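Local coordinates for protein N-alpha-acetyltransferase 35, NatC auxiliary subunit (Saccharomyces cerevisiae, PDB 6YGA) that serves as the auxiliary subunit of the NatC N-terminal acetyltransferase, the complex that acetylates the N-terminal methionine of L-A virus Gag protein, at residues Asn393-Trp398 with Tyr440-Ser445; Gln404-Tyr409 with Gly454-Ile459; Asn414-Leu419 with Leu444-Glu449. One frame throughout, in Å; residues are numbered along the deposited sequence.

Contact 1 of 3, residues Asn393-Trp398 with Tyr440-Ser445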
loop_
_atom_site.group_PDB
_atom_site.type_symbol
_atom_site.label_atom_id
_atom_site.label_comp_id
_atom_site.label_asym_id
_atom_site.label_seq_id
_atom_site.Cartn_x
_atom_site.Cartn_y
_atom_site.Cartn_z
ATOM N N ASN B 393 -9.274 22.758 2.572
ATOM C CA ASN B 393 -9.469 21.369 2.177
ATOM C C ASN B 393 -8.152 20.730 1.753
ATOM O O ASN B 393 -7.896 19.560 2.062
ATOM C CB ASN B 393 -10.503 21.284 1.052
ATOM C CG ASN B 393 -11.894 21.687 1.508
ATOM O OD1 ASN B 393 -12.248 21.515 2.674
ATOM N ND2 ASN B 393 -12.691 22.221 0.588
HETATM N N MSE B 394 -7.301 21.483 1.061
HETATM C CA MSE B 394 -6.002 20.982 0.627
HETATM C C MSE B 394 -5.145 20.605 1.830
HETATM O O MSE B 394 -4.440 19.595 1.820
HETATM C CB MSE B 394 -5.285 22.032 -0.224
HETATM C CG MSE B 394 -4.224 21.466 -1.151
HETATM SE SE MSE B 394 -5.004 20.312 -2.510
HETATM C CE MSE B 394 -3.851 18.763 -2.262
ATOM N N LEU B 395 -5.218 21.435 2.873
ATOM C CA LEU B 395 -4.424 21.187 4.070
ATOM C C LEU B 395 -4.924 19.959 4.816
ATOM O O LEU B 395 -4.123 19.168 5.328
ATOM C CB LEU B 395 -4.444 22.420 4.973
ATOM C CG LEU B 395 -3.691 22.328 6.299
ATOM C CD1 LEU B 395 -2.206 22.070 6.068
ATOM C CD2 LEU B 395 -3.900 23.599 7.110
ATOM N N LEU B 396 -6.245 19.775 4.882
ATOM C CA LEU B 396 -6.787 18.592 5.540
ATOM C C LEU B 396 -6.384 17.317 4.808
ATOM O O LEU B 396 -6.077 16.301 5.442
ATOM C CB LEU B 396 -8.307 18.697 5.643
ATOM C CG LEU B 396 -8.847 19.789 6.568
ATOM C CD1 LEU B 396 -10.339 19.601 6.779
ATOM C CD2 LEU B 396 -8.110 19.795 7.900
ATOM N N GLU B 397 -6.378 17.346 3.471
ATOM C CA GLU B 397 -5.905 16.188 2.717
ATOM C C GLU B 397 -4.431 15.917 2.982
ATOM O O GLU B 397 -4.003 14.758 2.975
ATOM C CB GLU B 397 -6.150 16.385 1.221
ATOM C CG GLU B 397 -7.615 16.302 0.820
ATOM C CD GLU B 397 -7.843 16.614 -0.645
ATOM O OE1 GLU B 397 -6.852 16.810 -1.379
ATOM O OE2 GLU B 397 -9.019 16.663 -1.062
ATOM N N TRP B 398 -3.644 16.968 3.224
ATOM C CA TRP B 398 -2.240 16.773 3.570
ATOM C C TRP B 398 -2.101 16.013 4.884
ATOM O O TRP B 398 -1.255 15.121 5.006
ATOM C CB TRP B 398 -1.523 18.125 3.640
ATOM C CG TRP B 398 -0.082 18.019 4.035
ATOM C CD1 TRP B 398 0.992 17.899 3.201
ATOM C CD2 TRP B 398 0.443 18.010 5.369
ATOM N NE1 TRP B 398 2.153 17.821 3.931
ATOM C CE2 TRP B 398 1.843 17.887 5.264
ATOM C CE3 TRP B 398 -0.135 18.099 6.639
ATOM C CZ2 TRP B 398 2.675 17.848 6.385
ATOM C CZ3 TRP B 398 0.693 18.060 7.750
ATOM C CH2 TRP B 398 2.081 17.935 7.615
ATOM N N TYR B 440 3.572 28.332 -1.144
ATOM C CA TYR B 440 4.866 27.993 -1.725
ATOM C C TYR B 440 5.692 27.149 -0.764
ATOM O O TYR B 440 6.337 26.178 -1.177
ATOM C CB TYR B 440 5.617 29.266 -2.114
ATOM C CG TYR B 440 6.951 29.014 -2.775
ATOM C CD1 TYR B 440 7.030 28.367 -4.003
ATOM C CD2 TYR B 440 8.130 29.437 -2.179
ATOM C CE1 TYR B 440 8.248 28.141 -4.614
ATOM C CE2 TYR B 440 9.350 29.217 -2.779
ATOM C CZ TYR B 440 9.406 28.569 -3.996
ATOM O OH TYR B 440 10.625 28.350 -4.593
ATOM N N PHE B 441 5.669 27.495 0.526
ATOM C CA PHE B 441 6.402 26.710 1.514
ATOM C C PHE B 441 5.916 25.267 1.551
ATOM O O PHE B 441 6.726 24.335 1.605
ATOM C CB PHE B 441 6.272 27.341 2.900
ATOM C CG PHE B 441 6.665 26.416 4.012
ATOM C CD1 PHE B 441 8.002 26.181 4.295
ATOM C CD2 PHE B 441 5.698 25.768 4.764
ATOM C CE1 PHE B 441 8.366 25.323 5.312
ATOM C CE2 PHE B 441 6.057 24.908 5.781
ATOM C CZ PHE B 441 7.392 24.685 6.058
HETATM N N MSE B 442 4.602 25.064 1.533
HETATM C CA MSE B 442 4.038 23.722 1.575
HETATM C C MSE B 442 4.332 22.939 0.300
HETATM O O MSE B 442 4.655 21.752 0.356
HETATM C CB MSE B 442 2.532 23.788 1.812
HETATM C CG MSE B 442 2.163 24.354 3.167
HETATM SE SE MSE B 442 2.673 23.157 4.618
HETATM C CE MSE B 442 1.435 21.709 4.213
ATOM N N LYS B 443 4.219 23.602 -0.852
ATOM C CA LYS B 443 4.500 22.925 -2.114
ATOM C C LYS B 443 5.958 22.490 -2.193
ATOM O O LYS B 443 6.258 21.337 -2.522
ATOM C CB LYS B 443 4.153 23.833 -3.293
ATOM C CG LYS B 443 4.280 23.147 -4.641
ATOM C CD LYS B 443 4.104 24.129 -5.777
ATOM C CE LYS B 443 5.286 25.077 -5.867
ATOM N NZ LYS B 443 5.090 26.087 -6.940
ATOM N N LEU B 444 6.883 23.403 -1.882
ATOM C CA LEU B 444 8.303 23.096 -2.020
ATOM C C LEU B 444 8.754 22.072 -0.981
ATOM O O LEU B 444 9.586 21.205 -1.277
ATOM C CB LEU B 444 9.123 24.382 -1.922
ATOM C CG LEU B 444 10.603 24.273 -2.287
ATOM C CD1 LEU B 444 10.782 23.454 -3.556
ATOM C CD2 LEU B 444 11.206 25.658 -2.459
ATOM N N SER B 445 8.215 22.156 0.240
ATOM C CA SER B 445 8.477 21.125 1.242
ATOM C C SER B 445 7.932 19.774 0.795
ATOM O O SER B 445 8.544 18.732 1.052
ATOM C CB SER B 445 7.860 21.518 2.584
ATOM O OG SER B 445 8.530 22.622 3.160
#

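Contact 2 of 3, residues Gln404-Tyr409 with Gly454-Ile459. With EDO (1,2-ethanediol), chain X.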
loop_
_atom_site.group_PDB
_atom_site.type_symbol
_atom_site.label_atom_id
_atom_site.label_comp_id
_atom_site.label_asym_id
_atom_site.label_seq_id
_atom_site.Cartn_x
_atom_site.Cartn_y
_atom_site.Cartn_z
ATOM N N GLN B 404 -1.241 7.307 5.731
ATOM C CA GLN B 404 -1.257 6.250 4.734
ATOM C C GLN B 404 -0.060 5.324 4.941
ATOM O O GLN B 404 0.867 5.627 5.696
ATOM C CB GLN B 404 -1.247 6.841 3.323
ATOM C CG GLN B 404 -2.406 7.787 3.044
ATOM C CD GLN B 404 -3.752 7.143 3.307
ATOM O OE1 GLN B 404 -4.007 6.016 2.882
ATOM N NE2 GLN B 404 -4.617 7.851 4.026
ATOM N N ASN B 405 -0.081 4.176 4.263
ATOM C CA ASN B 405 1.060 3.279 4.366
ATOM C C ASN B 405 2.270 3.882 3.650
ATOM O O ASN B 405 2.179 4.905 2.965
ATOM C CB ASN B 405 0.726 1.889 3.816
ATOM C CG ASN B 405 0.441 1.887 2.323
ATOM O OD1 ASN B 405 1.336 2.102 1.503
ATOM N ND2 ASN B 405 -0.806 1.609 1.963
ATOM N N THR B 406 3.419 3.223 3.815
ATOM C CA THR B 406 4.688 3.806 3.389
ATOM C C THR B 406 4.781 3.991 1.877
ATOM O O THR B 406 5.556 4.838 1.419
ATOM C CB THR B 406 5.856 2.951 3.895
ATOM O OG1 THR B 406 7.087 3.650 3.681
ATOM C CG2 THR B 406 5.905 1.614 3.168
ATOM N N CYS B 407 4.008 3.237 1.096
ATOM C CA CYS B 407 3.971 3.427 -0.349
ATOM C C CYS B 407 2.939 4.474 -0.761
ATOM O O CYS B 407 3.242 5.362 -1.563
ATOM C CB CYS B 407 3.680 2.099 -1.049
ATOM S SG CYS B 407 5.008 0.891 -0.915
ATOM N N ARG B 408 1.719 4.380 -0.222
ATOM C CA ARG B 408 0.689 5.359 -0.555
ATOM C C ARG B 408 1.065 6.752 -0.070
ATOM O O ARG B 408 0.615 7.749 -0.646
ATOM C CB ARG B 408 -0.653 4.941 0.047
ATOM C CG ARG B 408 -1.247 3.684 -0.558
ATOM C CD ARG B 408 -1.780 3.939 -1.954
ATOM N NE ARG B 408 -2.443 2.764 -2.510
ATOM C CZ ARG B 408 -3.225 2.788 -3.583
ATOM N NH1 ARG B 408 -3.446 3.933 -4.217
ATOM N NH2 ARG B 408 -3.791 1.672 -4.022
ATOM N N TYR B 409 1.873 6.840 0.988
ATOM C CA TYR B 409 2.312 8.139 1.483
ATOM C C TYR B 409 3.016 8.928 0.385
ATOM O O TYR B 409 2.705 10.099 0.150
ATOM C CB TYR B 409 3.222 7.946 2.699
ATOM C CG TYR B 409 3.842 9.212 3.245
ATOM C CD1 TYR B 409 3.059 10.203 3.832
ATOM C CD2 TYR B 409 5.216 9.406 3.195
ATOM C CE1 TYR B 409 3.633 11.358 4.342
ATOM C CE2 TYR B 409 5.798 10.551 3.701
ATOM C CZ TYR B 409 5.006 11.522 4.272
ATOM O OH TYR B 409 5.597 12.661 4.774
ATOM N N GLY B 454 11.506 8.604 -2.160
ATOM C CA GLY B 454 11.835 7.585 -3.145
ATOM C C GLY B 454 13.034 6.736 -2.764
ATOM O O GLY B 454 13.105 5.557 -3.126
ATOM N N PHE B 455 13.987 7.312 -2.027
ATOM C CA PHE B 455 15.138 6.533 -1.577
ATOM C C PHE B 455 14.737 5.522 -0.511
ATOM O O PHE B 455 15.301 4.423 -0.451
ATOM C CB PHE B 455 16.237 7.455 -1.048
ATOM C CG PHE B 455 17.005 8.161 -2.126
ATOM C CD1 PHE B 455 17.935 7.478 -2.894
ATOM C CD2 PHE B 455 16.804 9.510 -2.366
ATOM C CE1 PHE B 455 18.646 8.127 -3.885
ATOM C CE2 PHE B 455 17.511 10.162 -3.354
ATOM C CZ PHE B 455 18.432 9.469 -4.117
ATOM N N ASP B 456 13.773 5.877 0.343
ATOM C CA ASP B 456 13.322 4.945 1.371
ATOM C C ASP B 456 12.615 3.747 0.756
ATOM O O ASP B 456 12.689 2.637 1.294
ATOM C CB ASP B 456 12.404 5.666 2.362
ATOM C CG ASP B 456 11.930 4.765 3.490
ATOM O OD1 ASP B 456 12.778 4.273 4.266
ATOM O OD2 ASP B 456 10.705 4.565 3.615
ATOM N N LEU B 457 11.947 3.947 -0.375
ATOM C CA LEU B 457 11.235 2.888 -1.072
ATOM C C LEU B 457 12.085 2.204 -2.135
ATOM O O LEU B 457 11.591 1.292 -2.805
ATOM C CB LEU B 457 9.959 3.452 -1.708
ATOM C CG LEU B 457 8.988 4.151 -0.750
ATOM C CD1 LEU B 457 7.897 4.867 -1.519
ATOM C CD2 LEU B 457 8.377 3.163 0.241
ATOM N N ASP B 458 13.347 2.619 -2.297
ATOM C CA ASP B 458 14.255 2.034 -3.285
ATOM C C ASP B 458 13.713 2.201 -4.702
ATOM O O ASP B 458 13.882 1.331 -5.557
ATOM C CB ASP B 458 14.542 0.560 -2.978
ATOM C CG ASP B 458 15.455 0.383 -1.780
ATOM O OD1 ASP B 458 16.553 0.976 -1.784
ATOM O OD2 ASP B 458 15.075 -0.331 -0.830
ATOM N N ILE B 459 13.046 3.330 -4.944
ATOM C CA ILE B 459 12.560 3.640 -6.282
ATOM C C ILE B 459 13.726 3.933 -7.217
ATOM O O ILE B 459 13.722 3.524 -8.384
ATOM C CB ILE B 459 11.572 4.819 -6.219
ATOM C CG1 ILE B 459 10.317 4.422 -5.438
ATOM C CG2 ILE B 459 11.210 5.293 -7.615
ATOM C CD1 ILE B 459 9.567 3.256 -6.045
HETATM C C1 EDO X . -2.968 7.792 -3.557
HETATM O O1 EDO X . -2.716 6.798 -4.559
HETATM C C2 EDO X . -2.136 7.485 -2.317
HETATM O O2 EDO X . -2.396 8.452 -1.292
HETATM O O HOH W 1 9.549 2.117 3.744
#

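Contact 3 of 3, residues Asn414-Leu419 with Leu444-Glu449. With EDO (1,2-ethanediol), chain C.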
loop_
_atom_site.group_PDB
_atom_site.type_symbol
_atom_site.label_atom_id
_atom_site.label_comp_id
_atom_site.label_asym_id
_atom_site.label_seq_id
_atom_site.Cartn_x
_atom_site.Cartn_y
_atom_site.Cartn_z
ATOM N N ASN B 414 1.883 12.979 -5.427
ATOM C CA ASN B 414 1.645 13.166 -6.856
ATOM C C ASN B 414 0.457 14.090 -7.100
ATOM O O ASN B 414 0.530 15.023 -7.909
ATOM C CB ASN B 414 1.420 11.808 -7.525
ATOM C CG ASN B 414 2.706 11.171 -8.000
ATOM O OD1 ASN B 414 3.521 11.816 -8.657
ATOM N ND2 ASN B 414 2.894 9.897 -7.675
ATOM N N ARG B 415 -0.643 13.856 -6.387
ATOM C CA ARG B 415 -1.807 14.726 -6.512
ATOM C C ARG B 415 -1.540 16.108 -5.922
ATOM O O ARG B 415 -1.948 17.121 -6.499
ATOM C CB ARG B 415 -3.013 14.070 -5.838
ATOM C CG ARG B 415 -4.144 15.022 -5.489
ATOM C CD ARG B 415 -5.311 14.283 -4.848
ATOM N NE ARG B 415 -6.332 15.208 -4.366
ATOM C CZ ARG B 415 -7.291 15.725 -5.127
ATOM N NH1 ARG B 415 -7.362 15.406 -6.413
ATOM N NH2 ARG B 415 -8.177 16.562 -4.607
ATOM N N GLN B 416 -0.845 16.171 -4.782
ATOM C CA GLN B 416 -0.698 17.446 -4.081
ATOM C C GLN B 416 0.128 18.448 -4.879
ATOM O O GLN B 416 -0.212 19.637 -4.921
ATOM C CB GLN B 416 -0.054 17.233 -2.711
ATOM C CG GLN B 416 -0.909 16.510 -1.689
ATOM C CD GLN B 416 -0.226 16.432 -0.334
ATOM O OE1 GLN B 416 0.512 17.340 0.054
ATOM N NE2 GLN B 416 -0.460 15.341 0.387
ATOM N N LEU B 417 1.223 17.998 -5.498
ATOM C CA LEU B 417 2.193 18.938 -6.056
ATOM C C LEU B 417 1.565 19.828 -7.120
ATOM O O LEU B 417 1.811 21.039 -7.148
ATOM C CB LEU B 417 3.393 18.187 -6.631
ATOM C CG LEU B 417 4.240 17.376 -5.649
ATOM C CD1 LEU B 417 5.542 16.948 -6.304
ATOM C CD2 LEU B 417 4.499 18.146 -4.364
ATOM N N ILE B 418 0.747 19.252 -8.000
ATOM C CA ILE B 418 0.145 20.073 -9.043
ATOM C C ILE B 418 -1.015 20.897 -8.490
ATOM O O ILE B 418 -1.327 21.966 -9.027
ATOM C CB ILE B 418 -0.284 19.200 -10.237
ATOM C CG1 ILE B 418 -0.372 20.052 -11.503
ATOM C CG2 ILE B 418 -1.612 18.514 -9.964
ATOM C CD1 ILE B 418 0.920 20.780 -11.826
ATOM N N LEU B 419 -1.657 20.441 -7.410
ATOM C CA LEU B 419 -2.748 21.213 -6.821
ATOM C C LEU B 419 -2.221 22.364 -5.971
ATOM O O LEU B 419 -2.803 23.455 -5.972
ATOM C CB LEU B 419 -3.655 20.301 -5.993
ATOM C CG LEU B 419 -4.918 19.770 -6.680
ATOM C CD1 LEU B 419 -4.574 18.935 -7.899
ATOM C CD2 LEU B 419 -5.757 18.963 -5.704
ATOM N N LEU B 444 6.883 23.403 -1.882
ATOM C CA LEU B 444 8.303 23.096 -2.020
ATOM C C LEU B 444 8.754 22.072 -0.981
ATOM O O LEU B 444 9.586 21.205 -1.277
ATOM C CB LEU B 444 9.123 24.382 -1.922
ATOM C CG LEU B 444 10.603 24.273 -2.287
ATOM C CD1 LEU B 444 10.782 23.454 -3.556
ATOM C CD2 LEU B 444 11.206 25.658 -2.459
ATOM N N SER B 445 8.215 22.156 0.240
ATOM C CA SER B 445 8.477 21.125 1.242
ATOM C C SER B 445 7.932 19.774 0.795
ATOM O O SER B 445 8.544 18.732 1.052
ATOM C CB SER B 445 7.860 21.518 2.584
ATOM O OG SER B 445 8.530 22.622 3.160
ATOM N N SER B 446 6.773 19.773 0.134
ATOM C CA SER B 446 6.213 18.519 -0.356
ATOM C C SER B 446 7.037 17.966 -1.511
ATOM O O SER B 446 7.210 16.747 -1.623
ATOM C CB SER B 446 4.757 18.718 -0.775
ATOM O OG SER B 446 3.935 18.998 0.345
HETATM N N MSE B 447 7.554 18.837 -2.372
HETATM C CA MSE B 447 8.405 18.407 -3.477
HETATM C C MSE B 447 9.654 17.706 -2.949
HETATM O O MSE B 447 10.077 16.677 -3.478
HETATM C CB MSE B 447 8.809 19.595 -4.355
HETATM C CG MSE B 447 7.665 20.258 -5.111
HETATM SE SE MSE B 447 8.204 21.930 -5.976
HETATM C CE MSE B 447 9.280 21.218 -7.435
ATOM N N ILE B 448 10.235 18.281 -1.896
ATOM C CA ILE B 448 11.436 17.712 -1.295
ATOM C C ILE B 448 11.113 16.392 -0.607
ATOM O O ILE B 448 11.817 15.391 -0.784
ATOM C CB ILE B 448 12.068 18.723 -0.322
ATOM C CG1 ILE B 448 12.642 19.917 -1.094
ATOM C CG2 ILE B 448 13.118 18.055 0.545
ATOM C CD1 ILE B 448 12.994 21.103 -0.219
ATOM N N GLU B 449 10.038 16.371 0.186
ATOM C CA GLU B 449 9.647 15.150 0.884
ATOM C C GLU B 449 9.300 14.039 -0.099
ATOM O O GLU B 449 9.667 12.876 0.110
ATOM C CB GLU B 449 8.467 15.440 1.813
ATOM C CG GLU B 449 7.908 14.220 2.533
ATOM C CD GLU B 449 8.758 13.788 3.713
ATOM O OE1 GLU B 449 9.719 14.508 4.059
ATOM O OE2 GLU B 449 8.459 12.730 4.299
HETATM C C1 EDO C . 4.150 9.881 -12.520
HETATM O O1 EDO C . 4.627 9.874 -11.170
HETATM C C2 EDO C . 4.521 11.185 -13.217
HETATM O O2 EDO C . 3.894 12.289 -12.553
#

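Contact 1 of 3, residues Asn393-Trp398 with Tyr440-Ser445
A Met-aromatic contact joins two helices of the TPR-like region, 386-402 and 433-456, separated in the chain by helix 406-429. Met442, present as selenomethionine, spans the gap to Trp398 and Leu395; the backbones stay well apart, with the CA atoms of Leu395 and Met442 separated by 9.2 Å. Met442 leaves its helix with CG anti to the carbonyl carbon, and bends at chi2 (-68°) and chi3 (-67°) turn its terminal methyl toward the indole. Met442 CE then sits over one face of Trp398, 3.8 Å from the centroid of the five-membered ring and 1° off its normal, a CH-pi contact that uses the methyl rather than the selenium. Met442 SE stands behind it, 5.5 Å from the same centroid, too far over the same face to be the touching atom. Tyr323 meets the Trp398 ring with nearly parallel planes, while Tyr364 and His367 of helix 360-372 pack on Leu395, so the contact is buried among apolar and aromatic neighbours. No hydrogen bond crosses between the segments. On helix 433-456, Ser445 OG instead turns back to Phe441 O at 2.9 Å, reaching that oxygen from the face opposite the one used by Ser445 N. Beside the indole, Leu395 CD1 touches the same methyl, Met442 CE, at 4.1 Å, the two side chains crossing at about a right angle.

Contact 2 of 3, residues Gln404-Tyr409 with Gly454-Ile459
Thr406 and Leu457 make the main packing contact where the first turn of helix 406-429 meets the chain leaving helix 433-456. The Leu457 CD2 methyl lies against two oxygens, 3.5 Å from Thr406 O and 3.7 Å from Thr406 OG1, the two side chains running antiparallel alongside one another. Cys407 SG gives the apolar touch, a looser one, to the same methyl, Leu457 CD2, at 4.2 Å. The polar link is indirect: one water stands 2.9 Å from Thr406 OG1 and donates to Asp456 OD2 at 2.7 Å. Lys453 ties the same two side chains, bonding to Thr406 OG1 and forming a salt bridge with Asp456 OD2. Capping bonds shape each side. Asn405 is the N-cap of helix 406-429, its OD1 accepting from Cys407 N in the carbonyl plane and from Arg408 N at 2.9 Å, the latter almost straight at 172° although the donor lies above that plane. Beyond Leu457, Asp458 takes positive phi (61°) in a Schellman motif, with Ile459 N bonded to Gly454 O. Arg140 of the neighbouring N-alpha-acetyltransferase 30 chain binds Leu457 O and packs on Cys407 and Ile459, placing this junction at the interface with that subunit. Leucine packing thus runs beside a water-and-lysine bridge, in which Lys453 would offset the carboxylate charge of Asp456 and hold the threonine hydroxyl close to it.

Contact 3 of 3, residues Asn414-Leu419 with Leu444-Glu449
Ser446 and Met447 of helix 433-456 receive Leu417 of helix 406-429 in a buried, roughly antiparallel helix packing of the TPR-like region; the short segments' axes approach to 9.6 Å at a signed crossing angle of -149°. At Ser446 the carbon side does the touching: CB meets Leu417 CD2 at 3.6 Å. Its hydroxyl lies beside the helix backbone, OG anti to the carbonyl carbon (chi1 -67°), and bonds to Met442 O one turn earlier. Gln416 OE1 comes no nearer to Ser446 OG than 3.8 Å and is bonded instead by Trp420 NE1 of its own helix. Met447, a selenomethionine, follows with its backbone N 3.7 Å from Leu417 CD2 and its CG 3.9 Å from that same methyl. The other branch, Leu417 CD1, also reaches Met447 CG, at 4.1 Å, so the fork of the leucine rests against the base of the Met447 side chain. Ile595 from a loop packs on both Leu417 and Met447. With Ser446 OG and Gln416 OE1 each bonded within its own helix, no hydrogen bond crosses between these segments, which meet by van der Waals packing round Leu417; polar ties between the helices lie further along, as between Tyr409 OH and Glu449 OE2.

Helix 433-456 takes part in all three contacts, meeting helix 386-402 in contact 1 and helix 406-429 in contacts 2 and 3. Contacts 1 and 3 are buried neighbours, their centres about 7 Å apart; they share Leu444 and Ser445 and touch through Met394 against Leu419 and Gln416. Both are packing without a bond across: a methyl over an indole face in contact 1, a leucine fork on serine and selenomethionine carbons in contact 3. Contact 2, partly buried and reached by the N-alpha-acetyltransferase 30 chain, adds water, charge and helix-end caps. Its centre is about 14 Å from that of contact 3, and Tyr409 OH with Glu449 OE2 spans the two by a probable hydrogen bond.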